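Local coordinates for protein diadenosine tetraphosphatase, putative (Trypanosoma brucei, PDB 2QJC) that binds two manganese ions in a calcineurin-like phosphoesterase fold and probably hydrolyses phosphate esters or anhydrides, perhaps diadenosine tetraphosphate, at residues V67-L70 with K71-A75; T121-S124 with Q125-H128; A32-E35 with D36-A40; V12-P15 with N16-G19; K188-A191 with S192-G196. All blocks are in the same frame, centred on the assembly; numbering follows the deposited sequence.

Contact 1. Residues V67-L70 with K71-A75; sequences VRLL and KRLGA
The C-terminal turns of helix 63-73 run through Val67-Leu70 and Lys71-Leu73 by i to i+4 hydrogen bonds, of which Arg72 N to Arg68 O is 3.0 Å and nearly straight (169°), before the chain leaves the helix at Gly74. This exit is a Schellman motif: Gly74 has positive phi (74°), its N bonds back to Lys71 O, and Ala75 N reaches Leu70 O at 2.9 Å. Leu70 O also takes a weak bond from Leu73 N, which bonds mainly to Leu69 O. The helix is the crossover of the beta-alpha-beta unit formed with strands 49-52 and 76-77, and the Schellman turn ends the helix and leads into strand 76-77.

On one flank, Leu69 and Leu73 lie side by side and point the same way, their CD1 methyls 3.9 Å apart. Both face helix 31-41, where Leu34 and Leu38 receive them. Arg72 folds back over Leu69: with CG wedged between the backbone N and the carbonyl carbon (chi1 76°) and further bends at chi2 and chi3, its methylene CD comes within 3.7 Å of Leu69 CD1. The same methyl lies 3.8 Å from Arg72 NH1, oblique to the guanidinium. Arg68 is directed elsewhere, its NE forming a salt bridge with Asp118. On the buried flank Leu70 packs against Leu50 and Tyr122, and across the turn its CD2 methyl lies 3.9 Å from Ala75 CB.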
loop_
_atom_site.group_PDB
_atom_site.type_symbol
_atom_site.label_atom_id
_atom_site.label_comp_id
_atom_site.label_asym_id
_atom_site.label_seq_id
_atom_site.Cartn_x
_atom_site.Cartn_y
_atom_site.Cartn_z
ATOM N N VAL A 67 -7.337 5.938 9.847
ATOM C CA VAL A 67 -6.161 6.785 9.914
ATOM C C VAL A 67 -5.752 7.134 11.334
ATOM O O VAL A 67 -4.559 7.221 11.635
ATOM C CB VAL A 67 -6.384 8.067 9.078
ATOM C CG1 VAL A 67 -5.246 9.049 9.278
ATOM C CG2 VAL A 67 -6.502 7.690 7.598
ATOM N N ARG A 68 -6.737 7.323 12.207
ATOM C CA ARG A 68 -6.460 7.649 13.604
ATOM C C ARG A 68 -5.913 6.443 14.360
ATOM O O ARG A 68 -5.108 6.590 15.273
ATOM C CB ARG A 68 -7.728 8.173 14.283
ATOM C CG ARG A 68 -7.956 9.648 14.037
ATOM C CD ARG A 68 -9.372 10.070 14.374
ATOM N NE ARG A 68 -9.525 11.518 14.254
ATOM C CZ ARG A 68 -10.692 12.135 14.108
ATOM N NH1 ARG A 68 -11.815 11.429 14.061
ATOM N NH2 ARG A 68 -10.732 13.458 13.996
ATOM N N LEU A 69 -6.361 5.253 13.981
ATOM C CA LEU A 69 -5.883 4.033 14.610
ATOM C C LEU A 69 -4.402 3.866 14.271
ATOM O O LEU A 69 -3.571 3.618 15.149
ATOM C CB LEU A 69 -6.669 2.821 14.095
ATOM C CG LEU A 69 -6.129 1.449 14.519
ATOM C CD1 LEU A 69 -6.052 1.376 16.039
ATOM C CD2 LEU A 69 -7.023 0.356 13.994
ATOM N N LEU A 70 -4.077 4.003 12.990
ATOM C CA LEU A 70 -2.696 3.871 12.544
ATOM C C LEU A 70 -1.806 4.909 13.223
ATOM O O LEU A 70 -0.654 4.621 13.567
ATOM C CB LEU A 70 -2.616 4.010 11.019
ATOM C CG LEU A 70 -3.359 2.899 10.267
ATOM C CD1 LEU A 70 -3.380 3.191 8.776
ATOM C CD2 LEU A 70 -2.687 1.558 10.552
ATOM N N LYS A 71 -2.345 6.109 13.422
ATOM C CA LYS A 71 -1.603 7.186 14.076
ATOM C C LYS A 71 -1.274 6.847 15.535
ATOM O O LYS A 71 -0.123 6.949 15.956
ATOM C CB LYS A 71 -2.403 8.491 14.025
ATOM C CG LYS A 71 -1.750 9.659 14.754
ATOM C CD LYS A 71 -2.600 10.920 14.622
ATOM C CE LYS A 71 -2.061 12.067 15.471
ATOM N NZ LYS A 71 -0.640 12.402 15.163
ATOM N N ARG A 72 -2.285 6.444 16.303
ATOM C CA ARG A 72 -2.072 6.107 17.707
ATOM C C ARG A 72 -1.129 4.914 17.848
ATOM O O ARG A 72 -0.449 4.771 18.865
ATOM C CB ARG A 72 -3.411 5.803 18.401
ATOM C CG ARG A 72 -4.001 4.435 18.075
ATOM C CD ARG A 72 -5.530 4.478 18.007
ATOM N NE ARG A 72 -6.198 4.416 19.307
ATOM C CZ ARG A 72 -6.212 3.341 20.093
ATOM N NH1 ARG A 72 -5.587 2.230 19.721
ATOM N NH2 ARG A 72 -6.878 3.367 21.242
ATOM N N LEU A 73 -1.084 4.059 16.829
ATOM C CA LEU A 73 -0.212 2.885 16.860
ATOM C C LEU A 73 1.217 3.174 16.425
ATOM O O LEU A 73 2.095 2.327 16.568
ATOM C CB LEU A 73 -0.779 1.769 15.978
ATOM C CG LEU A 73 -2.028 1.059 16.498
ATOM C CD1 LEU A 73 -2.466 0.009 15.493
ATOM C CD2 LEU A 73 -1.732 0.421 17.851
ATOM N N GLY A 74 1.449 4.371 15.902
ATOM C CA GLY A 74 2.783 4.726 15.443
ATOM C C GLY A 74 3.112 4.016 14.140
ATOM O O GLY A 74 4.271 3.934 13.734
ATOM N N ALA A 75 2.073 3.516 13.479
ATOM C CA ALA A 75 2.211 2.789 12.220
ATOM C C ALA A 75 2.656 3.637 11.032
ATOM O O ALA A 75 2.367 4.837 10.957
ATOM C CB ALA A 75 0.893 2.100 11.883
#

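Contact 2. Residues T121-S124 with Q125-H128; sequences TYLS and QLPH
Two apolar contacts and a set of backbone bonds join the last turn of helix 117-124 to Gln125 and Leu126, in the helix-to-strand connection of the calcineurin-like phosphoesterase fold that leads to strand 129-132. In the apolar group, Leu126 places one methyl on each of two neighbours. Its CD2 meets the Tyr122 ring obliquely, 3.7 Å from CE2, while CD1 lies alongside Leu123 CD2 at 4.1 Å with the two leucine side chains pointing the same way. Tyr122 has CG anti to its N, which sends the ring toward helix 63-73; there its OH bonds to Ala75 O.

Among the polar contacts, Leu126 N donates to Leu123 O at 3.3 Å. The N-H is well aimed (169°), yet the donor stands above the carbonyl plane. Water 1 also donates to Leu123 O, and to Leu126 O at 2.8 Å, bridging the two residues. Gln125 N makes a weak bond to Tyr122 O. A chi1 of 59° turns the otherwise extended Gln125 side chain back toward the helix: CG comes close to the Tyr122 carbonyl, 2.9 Å from its O, and NE2 reaches Thr121 O at 3.0 Å in a weak, bent bond (130°).

The chemistry implies a helix end whose carbonyls are partly met by weak bonds to Thr121 O and Tyr122 O, and at Leu123 O by Leu126 N and a water, while Leu126 carries the apolar side of the helix into the following loop.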
loop_
_atom_site.group_PDB
_atom_site.type_symbol
_atom_site.label_atom_id
_atom_site.label_comp_id
_atom_site.label_asym_id
_atom_site.label_seq_id
_atom_site.Cartn_x
_atom_site.Cartn_y
_atom_site.Cartn_z
ATOM N N THR A 121 -3.327 15.777 8.302
ATOM C CA THR A 121 -1.915 15.919 8.632
ATOM C C THR A 121 -1.167 14.598 8.495
ATOM O O THR A 121 -0.065 14.564 7.948
ATOM C CB THR A 121 -1.737 16.465 10.064
ATOM O OG1 THR A 121 -2.222 17.810 10.116
ATOM C CG2 THR A 121 -0.278 16.449 10.471
ATOM N N TYR A 122 -1.771 13.517 8.983
ATOM C CA TYR A 122 -1.158 12.194 8.909
ATOM C C TYR A 122 -0.925 11.790 7.461
ATOM O O TYR A 122 0.149 11.291 7.117
ATOM C CB TYR A 122 -2.043 11.142 9.588
ATOM C CG TYR A 122 -1.465 9.740 9.552
ATOM C CD1 TYR A 122 -0.596 9.291 10.548
ATOM C CD2 TYR A 122 -1.759 8.873 8.499
ATOM C CE1 TYR A 122 -0.033 8.000 10.498
ATOM C CE2 TYR A 122 -1.201 7.587 8.431
ATOM C CZ TYR A 122 -0.343 7.158 9.430
ATOM O OH TYR A 122 0.197 5.891 9.358
ATOM N N LEU A 123 -1.935 12.001 6.618
ATOM C CA LEU A 123 -1.850 11.659 5.197
ATOM C C LEU A 123 -0.840 12.528 4.462
ATOM O O LEU A 123 -0.139 12.073 3.559
ATOM C CB LEU A 123 -3.212 11.837 4.516
ATOM C CG LEU A 123 -4.383 10.951 4.949
ATOM C CD1 LEU A 123 -5.587 11.252 4.070
ATOM C CD2 LEU A 123 -3.999 9.493 4.830
ATOM N N SER A 124 -0.778 13.788 4.860
ATOM C CA SER A 124 0.105 14.755 4.236
ATOM C C SER A 124 1.591 14.475 4.461
ATOM O O SER A 124 2.438 15.073 3.809
ATOM C CB SER A 124 -0.248 16.152 4.747
ATOM O OG SER A 124 0.448 17.148 4.024
ATOM N N GLN A 125 1.909 13.565 5.374
ATOM C CA GLN A 125 3.308 13.256 5.653
ATOM C C GLN A 125 3.760 11.887 5.149
ATOM O O GLN A 125 4.891 11.478 5.396
ATOM C CB GLN A 125 3.568 13.362 7.160
ATOM C CG GLN A 125 2.701 12.440 8.008
ATOM C CD GLN A 125 2.732 12.807 9.485
ATOM O OE1 GLN A 125 3.794 12.826 10.111
ATOM N NE2 GLN A 125 1.563 13.102 10.047
ATOM N N LEU A 126 2.888 11.188 4.427
ATOM C CA LEU A 126 3.226 9.863 3.920
ATOM C C LEU A 126 4.167 9.868 2.719
ATOM O O LEU A 126 3.970 10.619 1.768
ATOM C CB LEU A 126 1.957 9.097 3.527
ATOM C CG LEU A 126 0.842 8.895 4.557
ATOM C CD1 LEU A 126 -0.244 8.046 3.921
ATOM C CD2 LEU A 126 1.379 8.218 5.825
ATOM N N PRO A 127 5.204 9.014 2.747
ATOM C CA PRO A 127 6.146 8.943 1.631
ATOM C C PRO A 127 5.526 8.041 0.557
ATOM O O PRO A 127 4.460 7.453 0.767
ATOM C CB PRO A 127 7.382 8.316 2.265
ATOM C CG PRO A 127 6.780 7.333 3.222
ATOM C CD PRO A 127 5.619 8.120 3.846
ATOM N N HIS A 128 6.190 7.933 -0.586
ATOM C CA HIS A 128 5.698 7.096 -1.673
ATOM C C HIS A 128 6.297 5.697 -1.565
ATOM O O HIS A 128 5.666 4.700 -1.938
ATOM C CB HIS A 128 6.091 7.703 -3.020
ATOM C CG HIS A 128 5.520 9.064 -3.263
ATOM N ND1 HIS A 128 4.210 9.266 -3.647
ATOM C CD2 HIS A 128 6.079 10.295 -3.171
ATOM C CE1 HIS A 128 3.988 10.562 -3.780
ATOM N NE2 HIS A 128 5.105 11.209 -3.498
HETATM O O HOH W 1 1.927 12.472 1.583
#

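Contact 3. Residues A32-E35 with D36-A40; sequences AQLE and DLLRA
Leu34 and Leu38, one turn apart on helix 31-41, form the apolar side of this contact. Its tight part is side chain on backbone, Leu38 CG resting 3.3 Å from Leu34 O; the touch between the side chains is looser, with Leu34 CD1 4.3 Å from Leu38 CG. Beneath them the backbone is regular: Leu38 N donates to Leu34 O at 2.9 Å, and equivalent bonds link Asp36 to Ala32, Leu37 to Gln33 and Arg39 to Glu35. This leucine side faces helix 63-73, and Leu37 touches Leu231 and Ala233 of the sheet.

The more exposed flank is polar. There Arg39, bent at chi3 (-70°), swings its guanidinium back over the preceding turn, so that Glu35 O sits 3.6 Å above its plane, over the centre. Its NH2 forms a salt bridge with Asp36 OD1. The Glu35 carboxylate turns the other way, to Arg31 NE.

A helix with one leucine-rich side and one side of paired charges suits its place as the crossover between parallel strands 21-24 and 49-52, a beta-alpha-beta unit of the calcineurin-like phosphoesterase fold.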
loop_
_atom_site.group_PDB
_atom_site.type_symbol
_atom_site.label_atom_id
_atom_site.label_comp_id
_atom_site.label_asym_id
_atom_site.label_seq_id
_atom_site.Cartn_x
_atom_site.Cartn_y
_atom_site.Cartn_z
ATOM N N ALA A 32 -12.942 -2.082 11.101
ATOM C CA ALA A 32 -13.277 -3.322 11.794
ATOM C C ALA A 32 -12.378 -4.444 11.290
ATOM O O ALA A 32 -11.832 -5.222 12.079
ATOM C CB ALA A 32 -14.747 -3.679 11.562
ATOM N N GLN A 33 -12.228 -4.510 9.967
ATOM C CA GLN A 33 -11.400 -5.519 9.315
ATOM C C GLN A 33 -9.926 -5.408 9.709
ATOM O O GLN A 33 -9.243 -6.420 9.868
ATOM C CB GLN A 33 -11.533 -5.399 7.792
ATOM C CG GLN A 33 -12.833 -5.948 7.210
ATOM C CD GLN A 33 -14.076 -5.280 7.770
ATOM O OE1 GLN A 33 -14.178 -4.050 7.816
ATOM N NE2 GLN A 33 -15.040 -6.095 8.189
ATOM N N LEU A 34 -9.433 -4.183 9.856
ATOM C CA LEU A 34 -8.043 -3.977 10.247
ATOM C C LEU A 34 -7.840 -4.507 11.673
ATOM O O LEU A 34 -6.841 -5.166 11.965
ATOM C CB LEU A 34 -7.685 -2.489 10.167
ATOM C CG LEU A 34 -6.292 -2.043 10.645
ATOM C CD1 LEU A 34 -5.197 -2.819 9.913
ATOM C CD2 LEU A 34 -6.132 -0.541 10.402
ATOM N N GLU A 35 -8.794 -4.221 12.558
ATOM C CA GLU A 35 -8.710 -4.695 13.939
ATOM C C GLU A 35 -8.647 -6.218 13.966
ATOM O O GLU A 35 -7.864 -6.805 14.712
ATOM C CB GLU A 35 -9.927 -4.234 14.735
ATOM C CG GLU A 35 -10.067 -2.736 14.830
ATOM C CD GLU A 35 -11.416 -2.311 15.369
ATOM O OE1 GLU A 35 -12.339 -3.158 15.417
ATOM O OE2 GLU A 35 -11.550 -1.122 15.728
ATOM N N ASP A 36 -9.477 -6.857 13.145
ATOM C CA ASP A 36 -9.498 -8.314 13.091
ATOM C C ASP A 36 -8.156 -8.839 12.596
ATOM O O ASP A 36 -7.656 -9.849 13.091
ATOM C CB ASP A 36 -10.602 -8.813 12.160
ATOM C CG ASP A 36 -11.934 -8.138 12.417
ATOM O OD1 ASP A 36 -12.289 -7.929 13.598
ATOM O OD2 ASP A 36 -12.633 -7.824 11.430
ATOM N N LEU A 37 -7.574 -8.153 11.619
ATOM C CA LEU A 37 -6.290 -8.579 11.076
ATOM C C LEU A 37 -5.189 -8.462 12.131
ATOM O O LEU A 37 -4.321 -9.331 12.228
ATOM C CB LEU A 37 -5.921 -7.747 9.840
ATOM C CG LEU A 37 -4.591 -8.129 9.171
ATOM C CD1 LEU A 37 -4.593 -9.604 8.809
ATOM C CD2 LEU A 37 -4.371 -7.284 7.931
ATOM N N LEU A 38 -5.225 -7.394 12.920
ATOM C CA LEU A 38 -4.219 -7.199 13.955
ATOM C C LEU A 38 -4.294 -8.318 14.994
ATOM O O LEU A 38 -3.260 -8.806 15.470
ATOM C CB LEU A 38 -4.392 -5.828 14.607
ATOM C CG LEU A 38 -4.084 -4.657 13.662
ATOM C CD1 LEU A 38 -4.308 -3.342 14.384
ATOM C CD2 LEU A 38 -2.645 -4.748 13.160
ATOM N N ARG A 39 -5.513 -8.727 15.343
ATOM C CA ARG A 39 -5.695 -9.826 16.285
ATOM C C ARG A 39 -5.248 -11.106 15.594
ATOM O O ARG A 39 -4.694 -12.005 16.227
ATOM C CB ARG A 39 -7.168 -9.974 16.700
ATOM C CG ARG A 39 -7.649 -8.948 17.715
ATOM C CD ARG A 39 -9.024 -9.317 18.259
ATOM N NE ARG A 39 -10.076 -9.165 17.258
ATOM C CZ ARG A 39 -10.616 -8.003 16.915
ATOM N NH1 ARG A 39 -10.212 -6.881 17.491
ATOM N NH2 ARG A 39 -11.561 -7.965 15.996
ATOM N N ALA A 40 -5.486 -11.177 14.287
ATOM C CA ALA A 40 -5.124 -12.350 13.499
ATOM C C ALA A 40 -3.613 -12.583 13.367
ATOM O O ALA A 40 -3.184 -13.680 12.993
ATOM C CB ALA A 40 -5.760 -12.259 12.113
#

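Contact 4. Residues V12-P15 with N16-G19; sequences VTLP and NVTG
Backbone phi values of -63° at Pro15 and -82° at Asn16, each with a small negative psi, fold the chain back and bring Leu14 and Val17 together as the ends of a type I beta turn. Its closing bond, Val17 N to Leu14 O, is long at 3.4 Å and weak, although the N-H points well toward the oxygen. Pro15, at the second position of the turn, has a ring-restricted phi that matches the value needed there.

The apolar contact lies beside that bond. Val17 CG2 is set anti to its own carbonyl carbon, beside the backbone N, and thereby faces back to Leu14, touching CB at 3.8 Å. Leu14 itself continues onto Ile130 of strand 129-132.

At the corner of the turn, the Asn16 side chain crosses the proline ring obliquely. Its OD1 lies 3.7 Å from Pro15 CG and 3.6 Å from Pro15 C, a van der Waals approach along the outer, exposed surface.

The turn follows edge strand 11-13, which pairs in parallel with strand 129-132 through Val12, and Gly19 O beyond it bonds to His135 NE2. The arrangement is that of a surface proline-asparagine type I turn, taking the chain from the edge of one five-stranded sheet to strand 21-24 of the other, away from the metal site.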
loop_
_atom_site.group_PDB
_atom_site.type_symbol
_atom_site.label_atom_id
_atom_site.label_comp_id
_atom_site.label_asym_id
_atom_site.label_seq_id
_atom_site.Cartn_x
_atom_site.Cartn_y
_atom_site.Cartn_z
ATOM N N VAL A 12 11.599 6.742 2.062
ATOM C CA VAL A 12 11.926 6.691 3.487
ATOM C C VAL A 12 12.621 5.354 3.771
ATOM O O VAL A 12 12.150 4.300 3.340
ATOM C CB VAL A 12 10.641 6.816 4.359
ATOM C CG1 VAL A 12 10.905 6.350 5.783
ATOM C CG2 VAL A 12 10.179 8.252 4.377
ATOM N N THR A 13 13.746 5.404 4.480
ATOM C CA THR A 13 14.502 4.199 4.812
ATOM C C THR A 13 14.540 3.938 6.321
ATOM O O THR A 13 14.800 4.843 7.112
ATOM C CB THR A 13 15.942 4.298 4.265
ATOM O OG1 THR A 13 15.893 4.390 2.836
ATOM C CG2 THR A 13 16.762 3.080 4.660
ATOM N N LEU A 14 14.282 2.690 6.707
ATOM C CA LEU A 14 14.263 2.296 8.113
ATOM C C LEU A 14 15.291 1.193 8.424
ATOM O O LEU A 14 14.935 0.028 8.610
ATOM C CB LEU A 14 12.848 1.827 8.476
ATOM C CG LEU A 14 11.741 2.870 8.262
ATOM C CD1 LEU A 14 10.365 2.215 8.384
ATOM C CD2 LEU A 14 11.889 3.988 9.291
ATOM N N PRO A 15 16.584 1.553 8.487
ATOM C CA PRO A 15 17.649 0.585 8.769
ATOM C C PRO A 15 17.601 -0.087 10.139
ATOM O O PRO A 15 18.067 -1.219 10.297
ATOM C CB PRO A 15 18.920 1.410 8.575
ATOM C CG PRO A 15 18.491 2.783 8.949
ATOM C CD PRO A 15 17.150 2.897 8.274
ATOM N N ASN A 16 17.025 0.605 11.118
ATOM C CA ASN A 16 16.938 0.094 12.484
ATOM C C ASN A 16 15.790 -0.875 12.755
ATOM O O ASN A 16 15.746 -1.493 13.816
ATOM C CB ASN A 16 16.849 1.264 13.462
ATOM C CG ASN A 16 18.151 2.040 13.568
ATOM O OD1 ASN A 16 18.849 2.251 12.576
ATOM N ND2 ASN A 16 18.477 2.479 14.780
ATOM N N VAL A 17 14.855 -1.006 11.819
ATOM C CA VAL A 17 13.734 -1.924 12.021
ATOM C C VAL A 17 14.165 -3.351 11.691
ATOM O O VAL A 17 14.128 -3.778 10.536
ATOM C CB VAL A 17 12.518 -1.513 11.153
ATOM C CG1 VAL A 17 11.386 -2.536 11.292
ATOM C CG2 VAL A 17 12.026 -0.131 11.584
ATOM N N THR A 18 14.579 -4.078 12.724
ATOM C CA THR A 18 15.046 -5.455 12.586
ATOM C C THR A 18 14.093 -6.450 13.246
ATOM O O THR A 18 14.277 -7.659 13.137
ATOM C CB THR A 18 16.453 -5.633 13.216
ATOM O OG1 THR A 18 16.377 -5.420 14.633
ATOM C CG2 THR A 18 17.430 -4.628 12.620
ATOM N N GLY A 19 13.087 -5.935 13.943
ATOM C CA GLY A 19 12.123 -6.806 14.581
ATOM C C GLY A 19 11.110 -7.293 13.560
ATOM O O GLY A 19 11.316 -7.165 12.352
#

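Contact 5. Residues K188-A191 with S192-G196; sequences KPWA and SMWRG
The indole of Trp190 carries the methyl of Ala191 on one face, CB standing 4.0 Å above the plane over the ring centre, and meets Trp194 through its benzo carbon CZ3, 4.0 Å from Trp194 CB. Both residues belong to a compact series of i to i+3 turns linking strand 188-189 to strand 199-202 in the calcineurin-like phosphoesterase fold. The two tryptophan side chains lie side by side and point the same way, but the contact is oblique for both rings and is not a stack. Over one face of Trp194, toward its rim, lies Gly196 N at 3.2 Å above the plane. Trp194 NE1 is hydrogen-bonded to Glu198 O, and Trp190 makes an edge-to-face contact with Phe202.

Along the turns, Met193 N donates to Trp190 O at 2.8 Å, and Trp194 N to Ala191 O at 3.1 Å, the donor of each standing above the carbonyl plane. Water 3 donates hydrogen bonds to Ala191 O and Trp194 O, tying the two carbonyls together. Met193, a selenomethionine, lays CB on Trp190 O and continues toward Leu164.

Trp190 lies about 7 Å, side chain to side chain, from the manganese ligand His204, so its packing belongs to the surroundings of the metal site. At the start of the turns Pro189 O takes two bonds from Ser192. The backbone N comes from above the carbonyl plane; OG, set by chi1 of 73° between the backbone N and the carbonyl carbon, approaches in that plane at 2.9 Å.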
loop_
_atom_site.group_PDB
_atom_site.type_symbol
_atom_site.label_atom_id
_atom_site.label_comp_id
_atom_site.label_asym_id
_atom_site.label_seq_id
_atom_site.Cartn_x
_atom_site.Cartn_y
_atom_site.Cartn_z
ATOM N N LYS A 188 2.162 -6.448 -19.933
ATOM C CA LYS A 188 2.083 -7.537 -18.975
ATOM C C LYS A 188 1.993 -6.948 -17.579
ATOM O O LYS A 188 2.366 -5.793 -17.357
ATOM C CB LYS A 188 3.328 -8.422 -19.075
ATOM C CG LYS A 188 3.584 -8.986 -20.462
ATOM C CD LYS A 188 4.826 -9.855 -20.482
ATOM C CE LYS A 188 5.043 -10.471 -21.859
ATOM N NZ LYS A 188 6.245 -11.359 -21.894
ATOM N N PRO A 189 1.466 -7.724 -16.622
ATOM C CA PRO A 189 1.355 -7.226 -15.248
ATOM C C PRO A 189 2.739 -6.775 -14.806
ATOM O O PRO A 189 3.717 -7.517 -14.961
ATOM C CB PRO A 189 0.839 -8.438 -14.475
ATOM C CG PRO A 189 1.210 -9.616 -15.341
ATOM C CD PRO A 189 0.968 -9.104 -16.728
ATOM N N TRP A 190 2.829 -5.561 -14.272
ATOM C CA TRP A 190 4.122 -5.026 -13.876
ATOM C C TRP A 190 4.975 -5.978 -13.025
ATOM O O TRP A 190 6.155 -6.172 -13.314
ATOM C CB TRP A 190 3.955 -3.669 -13.167
ATOM C CG TRP A 190 3.761 -3.777 -11.685
ATOM C CD1 TRP A 190 2.576 -3.939 -11.018
ATOM C CD2 TRP A 190 4.795 -3.882 -10.700
ATOM N NE1 TRP A 190 2.814 -4.154 -9.683
ATOM C CE2 TRP A 190 4.166 -4.124 -9.460
ATOM C CE3 TRP A 190 6.196 -3.805 -10.750
ATOM C CZ2 TRP A 190 4.886 -4.291 -8.274
ATOM C CZ3 TRP A 190 6.918 -3.972 -9.569
ATOM C CH2 TRP A 190 6.257 -4.214 -8.346
ATOM N N ALA A 191 4.386 -6.589 -12.001
ATOM C CA ALA A 191 5.140 -7.478 -11.117
ATOM C C ALA A 191 5.906 -8.598 -11.814
ATOM O O ALA A 191 6.972 -9.009 -11.341
ATOM C CB ALA A 191 4.222 -8.065 -10.051
ATOM N N SER A 192 5.386 -9.098 -12.934
ATOM C CA SER A 192 6.086 -10.176 -13.640
ATOM C C SER A 192 7.436 -9.702 -14.179
ATOM O O SER A 192 8.303 -10.515 -14.496
ATOM C CB SER A 192 5.244 -10.705 -14.809
ATOM O OG SER A 192 5.217 -9.769 -15.874
HETATM N N MSE A 193 7.617 -8.391 -14.278
HETATM C CA MSE A 193 8.857 -7.828 -14.809
HETATM C C MSE A 193 9.876 -7.430 -13.742
HETATM O O MSE A 193 10.988 -7.001 -14.075
HETATM C CB MSE A 193 8.546 -6.596 -15.653
HETATM C CG MSE A 193 7.515 -6.822 -16.740
HETATM SE SE MSE A 193 8.164 -7.993 -18.122
HETATM C CE MSE A 193 9.210 -6.708 -19.116
ATOM N N TRP A 194 9.500 -7.557 -12.471
ATOM C CA TRP A 194 10.386 -7.179 -11.373
ATOM C C TRP A 194 11.441 -8.247 -11.108
ATOM O O TRP A 194 11.130 -9.438 -11.023
ATOM C CB TRP A 194 9.566 -6.895 -10.103
ATOM C CG TRP A 194 10.415 -6.618 -8.894
ATOM C CD1 TRP A 194 10.664 -7.468 -7.861
ATOM C CD2 TRP A 194 11.195 -5.445 -8.648
ATOM N NE1 TRP A 194 11.558 -6.902 -6.982
ATOM C CE2 TRP A 194 11.901 -5.659 -7.440
ATOM C CE3 TRP A 194 11.370 -4.234 -9.330
ATOM C CZ2 TRP A 194 12.773 -4.704 -6.898
ATOM C CZ3 TRP A 194 12.237 -3.283 -8.792
ATOM C CH2 TRP A 194 12.928 -3.526 -7.586
ATOM N N ARG A 195 12.693 -7.818 -10.964
ATOM C CA ARG A 195 13.779 -8.763 -10.750
ATOM C C ARG A 195 14.527 -8.723 -9.416
ATOM O O ARG A 195 15.378 -9.571 -9.166
ATOM C CB ARG A 195 14.769 -8.643 -11.903
ATOM C CG ARG A 195 14.106 -8.868 -13.248
ATOM C CD ARG A 195 15.112 -9.174 -14.337
ATOM N NE ARG A 195 14.442 -9.484 -15.597
ATOM C CZ ARG A 195 15.064 -9.934 -16.682
ATOM N NH1 ARG A 195 16.378 -10.125 -16.657
ATOM N NH2 ARG A 195 14.376 -10.189 -17.788
ATOM N N GLY A 196 14.211 -7.761 -8.557
ATOM C CA GLY A 196 14.886 -7.688 -7.272
ATOM C C GLY A 196 16.196 -6.923 -7.336
ATOM O O GLY A 196 16.354 -6.048 -8.181
HETATM O O HOH W 2 6.025 -11.771 -18.443
HETATM O O HOH W 3 8.845 -10.823 -10.033
#

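Contacts 1, 2 and 3 are joined in a chain of touches, with contact 1 in the middle. Its Leu69 CD2 touches Leu34 CD2 of contact 3 at 3.8 Å, and its Val67 CG1 packs 3.6 Å from Tyr122 CD2 of contact 2. Contacts 2 and 3 themselves stay about 9 Å apart at their nearest atoms. Contact 4 joins this series through Val12 CG2, 3.5 Å from Pro127 CB of contact 2. Contact 5 touches none of the others; its nearest approach is about 11 Å between nearest atoms, to contact 2, and its centre is about 31 Å from that of contact 1. The side chains of Leu70, Leu126 and Trp190 are about 13, 12 and 11 Å from a bound manganese ion.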